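Local structure of hydroxylase (Rhodococcus sp., 2OR0) at residues A178-T190 and G221-G233. The protein is a putative flavin-dependent hydroxylase of the acyl-CoA dehydrogenase superfamily that probably binds FAD and inserts one oxygen atom into its substrate. Sequence-based numbering, arbitrary orientation.
Sequences ATPSSLHVILPRT and GYRTLNAAKVMDG
Three groups converge on Asn226 OD1: a water donates to it at 2.7 Å and accepts from Ser182 N across the contact, while Ala228 N and Lys229 N give weak bonds that cap helix 227-232. With CG anti to the backbone N (chi1 177°), the amide reaches Pro180, whose CB lies 3.5 Å from Asn226 ND2. Replacing Asn226 with alanine is likely to leave the helix's first turn uncapped and the water without this acceptor. The strands pair antiparallel: His184 and Leu225 exchange two backbone bonds, and Ile186 N donates to Arg223 O at 2.8 Å, nearly head-on to the carbonyl. Ala227 N donates to Ser182 O from above the carbonyl plane. Ala227 CA sits over one face of the His184 imidazole and Val230 CG1 is 3.9 Å from His184 CE1; Glu108 holds ND1. The extended Arg223 side chain sends NH1 to a second water, 2.9 Å away in the guanidinium plane, which donates to Ile186 O, while NE salt-bridges Glu119. Strand 163-170 pairs with the other edge of 182-188. The turn from strand 224-226 into helix 227-232 is consistent with the chain leaving the middle beta-domain of the acyl-CoA dehydrogenase fold for its C-terminal helices.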
# COMPACT_ATOMS: atom_id res chain seq x y z
N ALA A 178 -14.09 -13.67 27.62
CA ALA A 178 -12.80 -14.22 27.20
C ALA A 178 -12.57 -14.07 25.67
O ALA A 178 -12.78 -15.02 24.90
CB ALA A 178 -12.67 -15.70 27.65
N THR A 179 -12.15 -12.87 25.24
CA THR A 179 -11.99 -12.57 23.79
C THR A 179 -10.71 -11.73 23.46
O THR A 179 -10.04 -11.24 24.38
CB THR A 179 -13.29 -11.89 23.18
OG1 THR A 179 -13.30 -10.48 23.47
CG2 THR A 179 -14.60 -12.54 23.69
N PRO A 180 -10.36 -11.60 22.14
CA PRO A 180 -9.35 -10.62 21.71
C PRO A 180 -9.71 -9.17 22.09
O PRO A 180 -10.88 -8.86 22.28
CB PRO A 180 -9.35 -10.75 20.18
CG PRO A 180 -9.86 -12.10 19.90
CD PRO A 180 -10.87 -12.37 20.99
N SER A 181 -8.70 -8.31 22.19
CA SER A 181 -8.87 -6.88 22.38
C SER A 181 -9.14 -6.11 21.04
O SER A 181 -9.97 -5.18 20.99
CB SER A 181 -7.64 -6.35 23.11
OG SER A 181 -7.41 -4.97 22.88
N SER A 182 -8.46 -6.51 19.97
CA SER A 182 -8.65 -5.91 18.64
C SER A 182 -8.76 -6.98 17.55
O SER A 182 -8.18 -8.06 17.68
CB SER A 182 -7.47 -4.98 18.32
OG SER A 182 -6.22 -5.65 18.57
N LEU A 183 -9.48 -6.69 16.48
CA LEU A 183 -9.69 -7.66 15.41
C LEU A 183 -9.40 -7.07 14.06
O LEU A 183 -9.47 -5.84 13.89
CB LEU A 183 -11.15 -8.13 15.37
CG LEU A 183 -11.82 -8.77 16.60
CD1 LEU A 183 -13.32 -8.89 16.34
CD2 LEU A 183 -11.25 -10.15 16.92
N HIS A 184 -9.11 -7.97 13.11
CA HIS A 184 -9.38 -7.77 11.70
C HIS A 184 -10.61 -8.59 11.32
O HIS A 184 -10.70 -9.79 11.63
CB HIS A 184 -8.17 -8.19 10.84
CG HIS A 184 -6.93 -7.38 11.06
ND1 HIS A 184 -5.70 -7.74 10.54
CD2 HIS A 184 -6.72 -6.23 11.76
CE1 HIS A 184 -4.79 -6.85 10.90
NE2 HIS A 184 -5.38 -5.93 11.65
N VAL A 185 -11.58 -7.97 10.64
CA VAL A 185 -12.86 -8.64 10.35
C VAL A 185 -13.16 -8.57 8.85
O VAL A 185 -12.81 -7.58 8.19
CB VAL A 185 -14.05 -8.01 11.18
CG1 VAL A 185 -13.80 -8.16 12.67
CG2 VAL A 185 -14.27 -6.52 10.83
N ILE A 186 -13.77 -9.61 8.31
CA ILE A 186 -14.11 -9.63 6.88
C ILE A 186 -15.63 -9.52 6.70
O ILE A 186 -16.39 -10.26 7.36
CB ILE A 186 -13.56 -10.90 6.18
CG1 ILE A 186 -12.03 -10.90 6.19
CG2 ILE A 186 -14.04 -11.01 4.74
CD1 ILE A 186 -11.45 -12.00 7.07
N LEU A 187 -16.08 -8.60 5.84
CA LEU A 187 -17.51 -8.36 5.57
C LEU A 187 -17.76 -8.34 4.09
O LEU A 187 -16.96 -7.77 3.35
CB LEU A 187 -17.99 -7.02 6.14
CG LEU A 187 -18.23 -6.86 7.63
CD1 LEU A 187 -16.94 -6.81 8.39
CD2 LEU A 187 -19.03 -5.59 7.89
N PRO A 188 -18.86 -8.95 3.63
CA PRO A 188 -19.26 -8.81 2.24
C PRO A 188 -19.84 -7.41 2.02
O PRO A 188 -20.31 -6.80 2.99
CB PRO A 188 -20.35 -9.87 2.08
CG PRO A 188 -20.89 -10.08 3.46
CD PRO A 188 -19.76 -9.85 4.39
N ARG A 189 -19.82 -6.92 0.78
CA ARG A 189 -20.23 -5.54 0.45
C ARG A 189 -21.70 -5.31 0.79
O ARG A 189 -22.13 -4.19 1.08
CB ARG A 189 -19.99 -5.23 -1.03
CG ARG A 189 -20.39 -3.82 -1.42
CD ARG A 189 -19.40 -3.21 -2.36
NE ARG A 189 -20.06 -2.24 -3.23
CZ ARG A 189 -19.52 -1.74 -4.34
NH1 ARG A 189 -18.30 -2.10 -4.73
NH2 ARG A 189 -20.21 -0.87 -5.07
N THR A 190 -22.46 -6.40 0.75
CA THR A 190 -23.84 -6.41 1.16
C THR A 190 -24.05 -5.94 2.62
O THR A 190 -25.13 -5.43 2.98
CB THR A 190 -24.43 -7.83 0.93
OG1 THR A 190 -25.83 -7.70 0.68
CG2 THR A 190 -24.18 -8.74 2.12
N GLY A 221 -17.24 -15.84 13.76
CA GLY A 221 -15.88 -16.01 14.30
C GLY A 221 -14.84 -16.36 13.23
O GLY A 221 -13.71 -15.83 13.25
N TYR A 222 -15.21 -17.22 12.28
CA TYR A 222 -14.28 -17.69 11.25
C TYR A 222 -13.89 -16.60 10.23
O TYR A 222 -12.98 -16.81 9.42
CB TYR A 222 -14.83 -18.95 10.55
CG TYR A 222 -15.92 -18.71 9.52
CD1 TYR A 222 -15.61 -18.37 8.22
CD2 TYR A 222 -17.28 -18.86 9.86
CE1 TYR A 222 -16.60 -18.14 7.28
CE2 TYR A 222 -18.28 -18.64 8.93
CZ TYR A 222 -17.94 -18.29 7.64
OH TYR A 222 -18.93 -18.06 6.72
N ARG A 223 -14.59 -15.46 10.28
CA ARG A 223 -14.30 -14.29 9.42
C ARG A 223 -13.52 -13.21 10.15
O ARG A 223 -13.49 -12.06 9.73
CB ARG A 223 -15.58 -13.70 8.85
CG ARG A 223 -16.17 -14.51 7.72
CD ARG A 223 -17.34 -13.79 7.16
NE ARG A 223 -18.09 -14.58 6.20
CZ ARG A 223 -19.31 -14.25 5.76
NH1 ARG A 223 -19.92 -13.15 6.22
NH2 ARG A 223 -19.92 -15.02 4.86
N THR A 224 -12.87 -13.59 11.25
CA THR A 224 -12.08 -12.67 12.02
C THR A 224 -10.67 -13.23 12.27
O THR A 224 -10.46 -14.45 12.20
CB THR A 224 -12.75 -12.30 13.38
OG1 THR A 224 -12.52 -13.33 14.35
CG2 THR A 224 -14.25 -12.09 13.24
N LEU A 225 -9.73 -12.33 12.52
CA LEU A 225 -8.45 -12.67 13.11
C LEU A 225 -8.22 -11.72 14.27
O LEU A 225 -8.69 -10.58 14.25
CB LEU A 225 -7.30 -12.53 12.11
CG LEU A 225 -7.31 -13.50 10.92
CD1 LEU A 225 -6.36 -13.10 9.77
CD2 LEU A 225 -7.04 -14.98 11.38
N ASN A 226 -7.52 -12.20 15.28
CA ASN A 226 -7.06 -11.37 16.36
C ASN A 226 -5.90 -10.48 15.84
O ASN A 226 -4.86 -11.01 15.39
CB ASN A 226 -6.62 -12.31 17.49
CG ASN A 226 -6.06 -11.61 18.67
OD1 ASN A 226 -5.52 -10.50 18.57
ND2 ASN A 226 -6.18 -12.25 19.82
N ALA A 227 -6.07 -9.16 15.89
CA ALA A 227 -5.08 -8.21 15.32
C ALA A 227 -3.70 -8.29 15.97
O ALA A 227 -2.71 -8.12 15.28
CB ALA A 227 -5.58 -6.76 15.35
N ALA A 228 -3.65 -8.51 17.28
CA ALA A 228 -2.35 -8.65 17.97
C ALA A 228 -1.60 -9.92 17.54
O ALA A 228 -0.37 -9.91 17.41
CB ALA A 228 -2.51 -8.60 19.48
N LYS A 229 -2.34 -11.01 17.30
CA LYS A 229 -1.75 -12.24 16.77
C LYS A 229 -1.28 -12.08 15.33
O LYS A 229 -0.32 -12.72 14.92
CB LYS A 229 -2.76 -13.39 16.87
CG LYS A 229 -3.07 -13.83 18.32
CD LYS A 229 -3.91 -15.13 18.31
CE LYS A 229 -4.02 -15.71 19.72
NZ LYS A 229 -4.90 -16.91 19.71
N VAL A 230 -1.97 -11.25 14.55
CA VAL A 230 -1.54 -10.97 13.18
C VAL A 230 -0.18 -10.25 13.23
O VAL A 230 0.78 -10.67 12.57
CB VAL A 230 -2.58 -10.13 12.42
CG1 VAL A 230 -2.04 -9.64 11.09
CG2 VAL A 230 -3.88 -10.91 12.24
N MSE A 231 -0.11 -9.20 14.05
CA MSE A 231 1.10 -8.38 14.22
C MSE A 231 2.29 -9.19 14.72
O MSE A 231 3.40 -9.06 14.18
CB MSE A 231 0.84 -7.22 15.21
CG MSE A 231 1.96 -6.12 15.22
SE MSE A 231 2.21 -5.29 13.43
CE MSE A 231 0.37 -4.61 13.19
N ASP A 232 2.08 -10.01 15.75
CA ASP A 232 3.23 -10.64 16.42
C ASP A 232 3.63 -12.01 15.93
O ASP A 232 4.56 -12.61 16.45
CB ASP A 232 3.10 -10.59 17.94
CG ASP A 232 1.97 -11.46 18.47
OD1 ASP A 232 1.51 -12.40 17.78
OD2 ASP A 232 1.52 -11.19 19.61
N GLY A 233 2.93 -12.51 14.92
CA GLY A 233 3.30 -13.78 14.30
C GLY A 233 2.51 -15.00 14.77
O GLY A 233 2.57 -16.05 14.13
O HOH W 1 -6.18 -8.63 20.45
O HOH W 2 -18.97 -10.99 7.86